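Local structure of hypothetical protein PH1789 (Pyrococcus horikoshii, 1WR2) at residues A[61-66]-A[105-110]; A[76-81]-A[92-97]; A[37-42]-A[109-114]; A[20-25]-A[227-232]. The protein is of unknown function but belongs to the ATP-grasp superfamily of alpha/beta folds. All coordinates share one frame; numbering follows the deposited sequence.

Interaction 1. Residues A[61-66]-A[105-110]; sequences LKLMSP and AEILGV
Met64, the last residue of strand 59-64, pairs with Gly109, the first of strand 109-114, and backbone bonds do most of the holding. Met64 N-H runs to Gly109 O, 2.8 Å from N to O with 160° at the hydrogen. The return bond to Met64 O comes from Leu108 N at 2.9 Å, one residue ahead of Gly109 in the chain. Gly109 itself sits at phi 141°, a backbone shape suited to glycine. One step along, Leu63 and Val110 form a non-hydrogen-bonded antiparallel pair.

Beyond the strand the bonding passes to a side chain. Ser65 OG, anti to its own backbone N (chi1 174°), donates to Glu106 O at 2.7 Å, reaching it from above the carbonyl plane. The same OG accepts from Gln67 N, and Gln67 OE1 receives Glu106 N, so three polar links tie the loop after Met64 to the approach to strand 109-114. Pro66 CD also comes close to this carbonyl, 3.3 Å from Glu106 O.

Apolar contacts fall into two groups. Leu63 meets Ile107 at about a right angle, CD2 to CD1 at 3.8 Å, and Leu61 CD2 rests 3.9 Å from Val110 CG1. At the far end Pro66 CG lies against Leu108 CD1, also 3.9 Å away.

Around this pairing the sheet is covered on both faces. Helix 84-101 covers the Leu63 and Val110 side through Trp91, Ile94, His95 and Ala98. On the Met64 side helix 22-30 brings up Glu22 and Tyr23, and Glu22 also takes Lys62 NZ in a salt bridge.

Interaction 2. Residues A[76-81]-A[92-97]; sequences VVMLNI and EEIHEN
Met78 and Ile94 slide past each other in opposite directions, with Met78 CG 3.6 Å from Ile94 CG2, and with Val76 this pair makes up the apolar part of the contact. Ile94 holds CG1 in the crowded position between its backbone N and carbonyl carbon (chi1 62°), while CG2 is the branch turned to the 76-81 segment, 3.4 Å from Val76 O, just before the strand. Backbones approach closely here too, the CA atoms of Val76 and Ile94 being 4.4 Å apart. Val76 adds CG1, which lies 3.7 Å from Ile94 O and a little farther from Asn97 CB.

The helix runs back along the strand that precedes it, its short segment making 154° with strand 77-81 at an axis distance of 8.8 Å. It is the helical limb of a beta-alpha-beta crossover: strand 77-81 leads into helix 84-101, which leads into strand 109-114, parallel to the first, with strand 59-64 lying between the two in the sheet.

Mixed contacts gather at the tip of Met78. A bend at chi2 (-63°) turns SD aside, and the Met78 side chain crosses those of Glu93 and Asn97 at about a right angle, CE doing the touching. CE stands 3.2 Å from Glu93 OE1, a close approach that the slightly positive methyl may favour, and 3.9 Å from Asn97 ND2. The polar groups have their own partners: the other carboxylate oxygen, Glu93 OE2, forms a salt bridge with Lys90, and Asn97 ND2 donates to Lys75 O just ahead of the strand.

Interaction 3. Residues A[37-42]-A[109-114]; sequences PEEKLA and GVLVAP
Lys40 and Val112 open the tight half of this contact as an antiparallel hydrogen-bonded pair. Val112 N meets Lys40 O at 2.8 Å with 177° at the hydrogen, and Lys40 N closes the ring on Val112 O. Ala42 and Val110 repeat the pattern two residues on, each N to the other's O at 2.8 Å. Between these pairs Leu111 folds CD1 over the backbone to 3.5 Å from Lys40 O. On the opposite face Ala42 CB lies 4.0 Å from Val112 CG2. At the end of the ladder Gly109 has no side chain, and its CA comes to 3.4 Å from Ala42 O.

These bonds attach strand 40-42 as an outermost strand of the four-stranded antiparallel sheet, in which strand 109-114 lies between it and strand 59-64. Helix 45-55 covers Ala42 with Ala48 and Tyr51, while Tyr23 of helix 22-30 packs on Leu41 and Leu111.

Toward Pro37 and Pro114 the regular bonding stops and the side chains become more open to solvent. Glu39, its chain extended beyond CG, reaches across the neighbouring strand: CG touches Ala113 CB at 3.4 Å, and OE2 comes as near to Leu111 CD2. Its carboxylate is not left to these apolar neighbours, since OE1 makes a salt bridge with Lys26. Pro114 CD meets Glu38 O at 3.4 Å. The Lys40 side chain, lying against helix 45-55, leads away from strand 109-114, and NZ takes OE2 of the exposed Glu38 from above the carboxylate plane, a salt bridge of 3.2 Å.

Interaction 4. Residues A[20-25]-A[227-232]; sequences MVEYEA and IVDSRI
Met20, just ahead of helix 22-30, meets Ile232 of strand 225-234, part of the six-stranded antiparallel sheet of this ATP-grasp protein. Met20 N donates to Ile232 O at 2.9 Å, nearly along the C=O axis. Their side chains lie side by side and point the same way, SD 3.6 Å from Ile232 CG2. Ala25 packs its CB on Ile232 CG1 at 3.7 Å.

Farther along, the carboxylates of Glu22 and Asp229 stack, with planes 25° apart and Glu22 OE1 3.5 Å from Asp229 OD1. Glu22 has CG anti to its backbone N (chi1 -172°), and the chain extends beyond it toward Asp229. Such a pairing of like charges probably depends on the lysines around it: Lys71 forms salt bridges to both Glu22 OE1 and Asp229 OD2, while Lys26 takes Glu22 OE2.

Outside this shell, one water lies between Met20 O and Ser230 O, and a second between Met20 O and Ile232 O. Ser230 OG is bonded to Asp212 O on the adjoining strand 208-218. Val21 is at the N-cap, and the Glu24 side chain folds back so that OE1 accepts Val21 N at 2.8 Å, on its anti side and 25° out of the carboxylate plane.

Overall arrangement
Interactions 1, 2 and 3 belong to the four-stranded sheet, whereas interaction 4 sets the 20-25 segment, with the start of helix 22-30, against the six-stranded one. Interactions 1 and 3 use the two sides of strand 109-114, share Gly109 and Val110, and rest on backbone bonding. Interaction 2 packs a helix on that sheet through apolar contacts and a methionine methyl group beside polar side chains. Interaction 4 is buried and the most central, about 5 Å from the chain's centre, with clustered charges and waters; interactions 1 to 3 lie 13 to 19 Å out and are partly buried. The Lys62 to Glu22 salt bridge links interactions 1 and 4; Tyr23 packing on Leu41 links 4 to 3.

Interaction 1. Residues A[61-66]-A[105-110]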
# COMPACT_ATOMS: atom_id res chain seq x y z
N LEU A 61 2.81 -11.86 8.27
CA LEU A 61 3.66 -12.45 7.24
C LEU A 61 2.91 -12.30 5.92
O LEU A 61 1.70 -12.56 5.86
CB LEU A 61 3.96 -13.93 7.50
CG LEU A 61 4.92 -14.27 8.65
CD1 LEU A 61 5.22 -15.77 8.60
CD2 LEU A 61 6.22 -13.47 8.52
N LYS A 62 3.60 -11.84 4.89
CA LYS A 62 2.99 -11.64 3.58
C LYS A 62 3.94 -12.15 2.51
O LYS A 62 5.01 -11.58 2.30
CB LYS A 62 2.73 -10.16 3.32
CG LYS A 62 1.85 -9.46 4.35
CD LYS A 62 1.64 -8.02 3.91
CE LYS A 62 0.77 -7.23 4.85
NZ LYS A 62 0.49 -5.87 4.31
N LEU A 63 3.55 -13.21 1.81
CA LEU A 63 4.40 -13.76 0.77
C LEU A 63 4.50 -12.82 -0.41
O LEU A 63 3.49 -12.31 -0.91
CB LEU A 63 3.87 -15.12 0.30
CG LEU A 63 4.75 -15.85 -0.71
CD1 LEU A 63 4.64 -17.35 -0.49
CD2 LEU A 63 4.35 -15.46 -2.12
N MET A 64 5.73 -12.59 -0.86
CA MET A 64 5.99 -11.70 -1.99
C MET A 64 6.24 -12.52 -3.25
O MET A 64 7.14 -13.35 -3.29
CB MET A 64 7.20 -10.81 -1.70
CG MET A 64 6.99 -9.83 -0.55
SD MET A 64 5.78 -8.53 -0.94
CE MET A 64 4.31 -9.13 -0.13
N SER A 65 5.43 -12.28 -4.28
CA SER A 65 5.56 -12.97 -5.55
C SER A 65 4.89 -12.16 -6.65
O SER A 65 3.73 -11.76 -6.51
CB SER A 65 4.89 -14.35 -5.49
OG SER A 65 4.91 -14.96 -6.77
N PRO A 66 5.60 -11.92 -7.75
CA PRO A 66 5.05 -11.15 -8.87
C PRO A 66 3.82 -11.85 -9.45
O PRO A 66 3.00 -11.22 -10.11
CB PRO A 66 6.20 -11.12 -9.87
CG PRO A 66 7.43 -11.29 -9.01
CD PRO A 66 6.99 -12.33 -8.03
N ALA A 105 4.93 -19.80 -9.48
CA ALA A 105 5.25 -18.48 -8.95
C ALA A 105 6.70 -18.29 -8.50
O ALA A 105 7.29 -19.18 -7.90
CB ALA A 105 4.32 -18.15 -7.79
N GLU A 106 7.26 -17.13 -8.81
CA GLU A 106 8.61 -16.80 -8.36
C GLU A 106 8.41 -16.26 -6.94
O GLU A 106 7.62 -15.34 -6.74
CB GLU A 106 9.23 -15.73 -9.26
CG GLU A 106 10.46 -15.05 -8.65
CD GLU A 106 11.14 -14.06 -9.59
OE1 GLU A 106 10.43 -13.32 -10.30
OE2 GLU A 106 12.39 -14.02 -9.59
N ILE A 107 9.08 -16.84 -5.95
CA ILE A 107 8.93 -16.36 -4.59
C ILE A 107 10.10 -15.42 -4.28
O ILE A 107 11.24 -15.86 -4.21
CB ILE A 107 8.92 -17.51 -3.56
CG1 ILE A 107 7.87 -18.56 -3.95
CG2 ILE A 107 8.61 -16.97 -2.17
CD1 ILE A 107 6.44 -18.04 -3.94
N LEU A 108 9.81 -14.14 -4.13
CA LEU A 108 10.85 -13.16 -3.85
C LEU A 108 11.21 -13.10 -2.37
O LEU A 108 12.25 -12.54 -2.00
CB LEU A 108 10.41 -11.77 -4.32
CG LEU A 108 10.20 -11.59 -5.82
CD1 LEU A 108 9.76 -10.16 -6.11
CD2 LEU A 108 11.49 -11.92 -6.56
N GLY A 109 10.35 -13.66 -1.53
CA GLY A 109 10.60 -13.65 -0.10
C GLY A 109 9.32 -13.40 0.67
O GLY A 109 8.24 -13.43 0.09
N VAL A 110 9.43 -13.18 1.97
CA VAL A 110 8.26 -12.94 2.81
C VAL A 110 8.41 -11.65 3.59
O VAL A 110 9.41 -11.43 4.27
CB VAL A 110 8.03 -14.08 3.81
CG1 VAL A 110 6.84 -13.76 4.69
CG2 VAL A 110 7.81 -15.37 3.07

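Interaction 2. Residues A[76-81]-A[92-97]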
# COMPACT_ATOMS: atom_id res chain seq x y z
N VAL A 76 -2.01 -15.80 1.22
CA VAL A 76 -0.58 -15.84 1.50
C VAL A 76 -0.20 -14.75 2.50
O VAL A 76 0.97 -14.41 2.64
CB VAL A 76 0.27 -15.70 0.21
CG1 VAL A 76 -0.01 -16.86 -0.72
CG2 VAL A 76 -0.02 -14.38 -0.49
N VAL A 77 -1.21 -14.19 3.18
CA VAL A 77 -1.00 -13.16 4.21
C VAL A 77 -1.56 -13.70 5.52
O VAL A 77 -2.73 -14.05 5.59
CB VAL A 77 -1.75 -11.84 3.87
CG1 VAL A 77 -1.76 -10.91 5.09
CG2 VAL A 77 -1.08 -11.14 2.71
N MET A 78 -0.72 -13.79 6.55
CA MET A 78 -1.15 -14.28 7.86
C MET A 78 -0.95 -13.20 8.92
O MET A 78 0.14 -12.62 9.05
CB MET A 78 -0.39 -15.55 8.24
CG MET A 78 -0.76 -16.78 7.41
SD MET A 78 -2.50 -17.28 7.62
CE MET A 78 -2.62 -18.61 6.43
N LEU A 79 -2.00 -12.94 9.69
CA LEU A 79 -1.96 -11.89 10.70
C LEU A 79 -1.80 -12.33 12.16
O LEU A 79 -1.89 -13.51 12.49
CB LEU A 79 -3.23 -11.04 10.59
CG LEU A 79 -3.63 -10.50 9.21
CD1 LEU A 79 -4.90 -9.68 9.37
CD2 LEU A 79 -2.53 -9.64 8.63
N ASN A 80 -1.56 -11.33 13.01
CA ASN A 80 -1.40 -11.50 14.44
C ASN A 80 -0.66 -12.74 14.91
O ASN A 80 -1.15 -13.50 15.76
CB ASN A 80 -2.78 -11.41 15.12
CG ASN A 80 -2.68 -11.06 16.59
OD1 ASN A 80 -2.61 -9.89 16.97
ND2 ASN A 80 -2.69 -12.08 17.44
N ILE A 81 0.54 -12.95 14.36
CA ILE A 81 1.39 -14.07 14.73
C ILE A 81 2.03 -13.68 16.06
O ILE A 81 2.87 -12.78 16.12
CB ILE A 81 2.48 -14.28 13.68
CG1 ILE A 81 1.83 -14.67 12.34
CG2 ILE A 81 3.46 -15.32 14.16
CD1 ILE A 81 2.77 -14.63 11.13
N GLU A 92 5.07 -21.91 6.77
CA GLU A 92 4.82 -23.09 5.96
C GLU A 92 3.48 -22.96 5.23
O GLU A 92 3.37 -23.29 4.06
CB GLU A 92 4.80 -24.36 6.83
CG GLU A 92 6.17 -24.79 7.36
CD GLU A 92 6.10 -26.08 8.17
OE1 GLU A 92 5.42 -26.09 9.22
OE2 GLU A 92 6.73 -27.09 7.76
N GLU A 93 2.47 -22.47 5.95
CA GLU A 93 1.15 -22.30 5.37
C GLU A 93 1.12 -21.43 4.12
O GLU A 93 0.63 -21.86 3.07
CB GLU A 93 0.20 -21.69 6.38
CG GLU A 93 -0.36 -22.66 7.37
CD GLU A 93 -1.63 -22.13 7.99
OE1 GLU A 93 -2.51 -21.71 7.21
OE2 GLU A 93 -1.74 -22.14 9.23
N ILE A 94 1.64 -20.21 4.22
CA ILE A 94 1.62 -19.29 3.09
C ILE A 94 2.33 -19.85 1.88
O ILE A 94 1.92 -19.60 0.75
CB ILE A 94 2.19 -17.89 3.44
CG1 ILE A 94 3.66 -18.00 3.85
CG2 ILE A 94 1.35 -17.25 4.53
CD1 ILE A 94 4.29 -16.65 4.18
N HIS A 95 3.40 -20.62 2.10
CA HIS A 95 4.11 -21.20 0.97
C HIS A 95 3.25 -22.28 0.32
O HIS A 95 3.26 -22.44 -0.90
CB HIS A 95 5.46 -21.77 1.40
CG HIS A 95 6.54 -20.74 1.48
ND1 HIS A 95 6.74 -19.94 2.58
CD2 HIS A 95 7.48 -20.37 0.57
CE1 HIS A 95 7.74 -19.12 2.35
NE2 HIS A 95 8.21 -19.36 1.14
N GLU A 96 2.50 -23.01 1.13
CA GLU A 96 1.62 -24.06 0.63
C GLU A 96 0.50 -23.41 -0.16
O GLU A 96 0.18 -23.83 -1.26
CB GLU A 96 1.01 -24.87 1.79
CG GLU A 96 2.04 -25.51 2.73
CD GLU A 96 1.39 -26.19 3.93
OE1 GLU A 96 0.36 -25.68 4.42
OE2 GLU A 96 1.91 -27.22 4.39
N ASN A 97 -0.09 -22.36 0.42
CA ASN A 97 -1.18 -21.65 -0.22
C ASN A 97 -0.75 -21.05 -1.54
O ASN A 97 -1.53 -21.00 -2.49
CB ASN A 97 -1.72 -20.56 0.71
CG ASN A 97 -2.35 -21.13 1.96
OD1 ASN A 97 -2.42 -22.35 2.12
ND2 ASN A 97 -2.80 -20.25 2.85

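Interaction 3. Residues A[37-42]-A[109-114]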
# COMPACT_ATOMS: atom_id res chain seq x y z
N PRO A 37 5.37 2.18 7.53
CA PRO A 37 6.10 1.69 8.70
C PRO A 37 7.22 0.71 8.35
O PRO A 37 7.25 0.15 7.25
CB PRO A 37 5.00 1.04 9.53
CG PRO A 37 4.09 0.47 8.47
CD PRO A 37 4.02 1.61 7.47
N GLU A 38 8.14 0.52 9.29
CA GLU A 38 9.27 -0.38 9.07
C GLU A 38 8.80 -1.82 8.83
O GLU A 38 8.00 -2.35 9.60
CB GLU A 38 10.21 -0.35 10.28
CG GLU A 38 11.52 -1.09 10.08
CD GLU A 38 12.39 -0.47 9.00
OE1 GLU A 38 12.46 0.78 8.94
OE2 GLU A 38 13.00 -1.22 8.22
N GLU A 39 9.31 -2.42 7.76
CA GLU A 39 8.99 -3.80 7.39
C GLU A 39 10.24 -4.43 6.82
O GLU A 39 11.03 -3.76 6.15
CB GLU A 39 7.88 -3.85 6.34
CG GLU A 39 6.55 -3.34 6.82
CD GLU A 39 5.54 -3.18 5.70
OE1 GLU A 39 4.37 -2.88 6.02
OE2 GLU A 39 5.92 -3.33 4.52
N LYS A 40 10.44 -5.72 7.08
CA LYS A 40 11.63 -6.39 6.57
C LYS A 40 11.28 -7.53 5.63
O LYS A 40 10.29 -8.23 5.82
CB LYS A 40 12.47 -6.93 7.72
CG LYS A 40 13.32 -5.89 8.46
CD LYS A 40 12.50 -5.07 9.42
CE LYS A 40 13.40 -4.41 10.45
NZ LYS A 40 14.48 -3.60 9.82
N LEU A 41 12.11 -7.71 4.61
CA LEU A 41 11.90 -8.78 3.63
C LEU A 41 12.77 -9.98 3.97
O LEU A 41 13.98 -9.96 3.75
CB LEU A 41 12.23 -8.28 2.22
CG LEU A 41 12.06 -9.32 1.10
CD1 LEU A 41 10.63 -9.80 1.07
CD2 LEU A 41 12.44 -8.73 -0.24
N ALA A 42 12.15 -11.02 4.50
CA ALA A 42 12.88 -12.23 4.86
C ALA A 42 13.01 -13.16 3.65
O ALA A 42 12.05 -13.38 2.92
CB ALA A 42 12.15 -12.95 6.00
N GLY A 109 10.35 -13.66 -1.53
CA GLY A 109 10.60 -13.65 -0.10
C GLY A 109 9.32 -13.40 0.67
O GLY A 109 8.24 -13.43 0.09
N VAL A 110 9.43 -13.18 1.97
CA VAL A 110 8.26 -12.94 2.81
C VAL A 110 8.41 -11.65 3.59
O VAL A 110 9.41 -11.43 4.27
CB VAL A 110 8.03 -14.08 3.81
CG1 VAL A 110 6.84 -13.76 4.69
CG2 VAL A 110 7.81 -15.37 3.07
N LEU A 111 7.41 -10.79 3.48
CA LEU A 111 7.45 -9.52 4.18
C LEU A 111 7.01 -9.73 5.63
O LEU A 111 5.95 -10.31 5.90
CB LEU A 111 6.52 -8.51 3.47
CG LEU A 111 6.81 -7.02 3.68
CD1 LEU A 111 8.28 -6.75 3.42
CD2 LEU A 111 5.94 -6.20 2.73
N VAL A 112 7.86 -9.30 6.56
CA VAL A 112 7.57 -9.40 7.98
C VAL A 112 7.25 -7.98 8.40
O VAL A 112 8.12 -7.11 8.35
CB VAL A 112 8.78 -9.89 8.80
CG1 VAL A 112 8.38 -10.06 10.25
CG2 VAL A 112 9.31 -11.19 8.24
N ALA A 113 6.01 -7.73 8.81
CA ALA A 113 5.60 -6.40 9.19
C ALA A 113 4.93 -6.38 10.56
O ALA A 113 4.64 -7.42 11.14
CB ALA A 113 4.64 -5.83 8.15
N PRO A 114 4.68 -5.18 11.09
CA PRO A 114 4.04 -5.08 12.40
C PRO A 114 2.52 -5.08 12.31
O PRO A 114 1.94 -4.85 11.25
CB PRO A 114 4.59 -3.75 12.93
CG PRO A 114 4.61 -2.91 11.67
CD PRO A 114 5.20 -3.87 10.64

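Interaction 4. Residues A[20-25]-A[227-232]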
# COMPACT_ATOMS: atom_id res chain seq x y z
N MET A 20 4.52 -4.30 -9.61
CA MET A 20 5.46 -4.28 -8.50
C MET A 20 4.84 -4.98 -7.29
O MET A 20 3.65 -4.84 -7.02
CB MET A 20 5.78 -2.83 -8.11
CG MET A 20 6.33 -1.99 -9.23
SD MET A 20 6.86 -0.35 -8.65
CE MET A 20 8.44 -0.75 -7.92
N VAL A 21 5.66 -5.74 -6.56
CA VAL A 21 5.16 -6.43 -5.37
C VAL A 21 5.12 -5.41 -4.23
O VAL A 21 5.73 -4.36 -4.32
CB VAL A 21 6.06 -7.64 -4.98
CG1 VAL A 21 5.99 -8.70 -6.09
CG2 VAL A 21 7.48 -7.20 -4.76
N GLU A 22 4.39 -5.73 -3.17
CA GLU A 22 4.23 -4.81 -2.05
C GLU A 22 5.49 -4.11 -1.55
O GLU A 22 5.48 -2.90 -1.38
CB GLU A 22 3.54 -5.51 -0.88
CG GLU A 22 3.14 -4.58 0.26
CD GLU A 22 2.39 -5.30 1.36
OE1 GLU A 22 1.95 -6.46 1.15
OE2 GLU A 22 2.23 -4.71 2.45
N TYR A 23 6.57 -4.86 -1.33
CA TYR A 23 7.77 -4.22 -0.80
C TYR A 23 8.41 -3.27 -1.80
O TYR A 23 8.98 -2.27 -1.40
CB TYR A 23 8.78 -5.26 -0.28
CG TYR A 23 9.63 -5.94 -1.33
CD1 TYR A 23 10.72 -5.29 -1.91
CD2 TYR A 23 9.34 -7.24 -1.75
CE1 TYR A 23 11.51 -5.93 -2.89
CE2 TYR A 23 10.11 -7.88 -2.72
CZ TYR A 23 11.19 -7.22 -3.28
OH TYR A 23 11.93 -7.85 -4.25
N GLU A 24 8.29 -3.57 -3.09
CA GLU A 24 8.88 -2.70 -4.13
C GLU A 24 8.08 -1.42 -4.25
O GLU A 24 8.63 -0.34 -4.41
CB GLU A 24 8.90 -3.40 -5.49
CG GLU A 24 9.70 -4.69 -5.51
CD GLU A 24 9.50 -5.47 -6.79
OE1 GLU A 24 8.36 -5.50 -7.29
OE2 GLU A 24 10.48 -6.06 -7.29
N ALA A 25 6.75 -1.55 -4.20
CA ALA A 25 5.86 -0.40 -4.28
C ALA A 25 6.16 0.53 -3.10
O ALA A 25 6.35 1.74 -3.28
CB ALA A 25 4.41 -0.86 -4.23
N ILE A 227 0.25 3.75 5.88
CA ILE A 227 -0.08 2.97 4.69
C ILE A 227 0.13 1.49 5.00
O ILE A 227 1.22 1.08 5.37
CB ILE A 227 0.82 3.37 3.52
CG1 ILE A 227 0.57 4.84 3.16
CG2 ILE A 227 0.58 2.46 2.33
CD1 ILE A 227 1.62 5.44 2.24
N VAL A 228 -0.92 0.69 4.85
CA VAL A 228 -0.83 -0.73 5.15
C VAL A 228 -0.42 -1.63 3.99
O VAL A 228 0.33 -2.59 4.17
CB VAL A 228 -2.16 -1.23 5.75
CG1 VAL A 228 -2.06 -2.70 6.13
CG2 VAL A 228 -2.49 -0.39 6.98
N ASP A 229 -0.91 -1.32 2.80
CA ASP A 229 -0.56 -2.11 1.62
C ASP A 229 -0.58 -1.14 0.45
O ASP A 229 -1.15 -0.05 0.55
CB ASP A 229 -1.60 -3.22 1.38
CG ASP A 229 -1.06 -4.35 0.51
OD1 ASP A 229 -0.16 -4.11 -0.31
OD2 ASP A 229 -1.55 -5.49 0.65
N SER A 230 0.04 -1.52 -0.66
CA SER A 230 0.10 -0.67 -1.84
C SER A 230 0.42 -1.48 -3.08
O SER A 230 1.10 -2.50 -3.01
CB SER A 230 1.17 0.42 -1.67
OG SER A 230 1.32 1.20 -2.85
N ARG A 231 -0.08 -1.02 -4.22
CA ARG A 231 0.20 -1.70 -5.47
C ARG A 231 0.55 -0.65 -6.52
O ARG A 231 -0.04 0.44 -6.55
CB ARG A 231 -1.00 -2.52 -5.94
CG ARG A 231 -2.18 -1.71 -6.41
CD ARG A 231 -3.16 -2.60 -7.17
NE ARG A 231 -3.50 -2.02 -8.47
CZ ARG A 231 -3.60 -2.72 -9.59
NH1 ARG A 231 -3.39 -4.03 -9.58
NH2 ARG A 231 -3.93 -2.11 -10.73
N ILE A 232 1.55 -0.96 -7.33
CA ILE A 232 1.98 -0.06 -8.39
C ILE A 232 2.14 -0.87 -9.67
O ILE A 232 2.80 -1.92 -9.67
CB ILE A 232 3.34 0.62 -8.05
CG1 ILE A 232 3.19 1.50 -6.81
CG2 ILE A 232 3.82 1.45 -9.22
CD1 ILE A 232 4.48 2.19 -6.38
O HOH W 1 1.86 -4.73 -4.91
O HOH W 2 1.32 -3.89 -7.90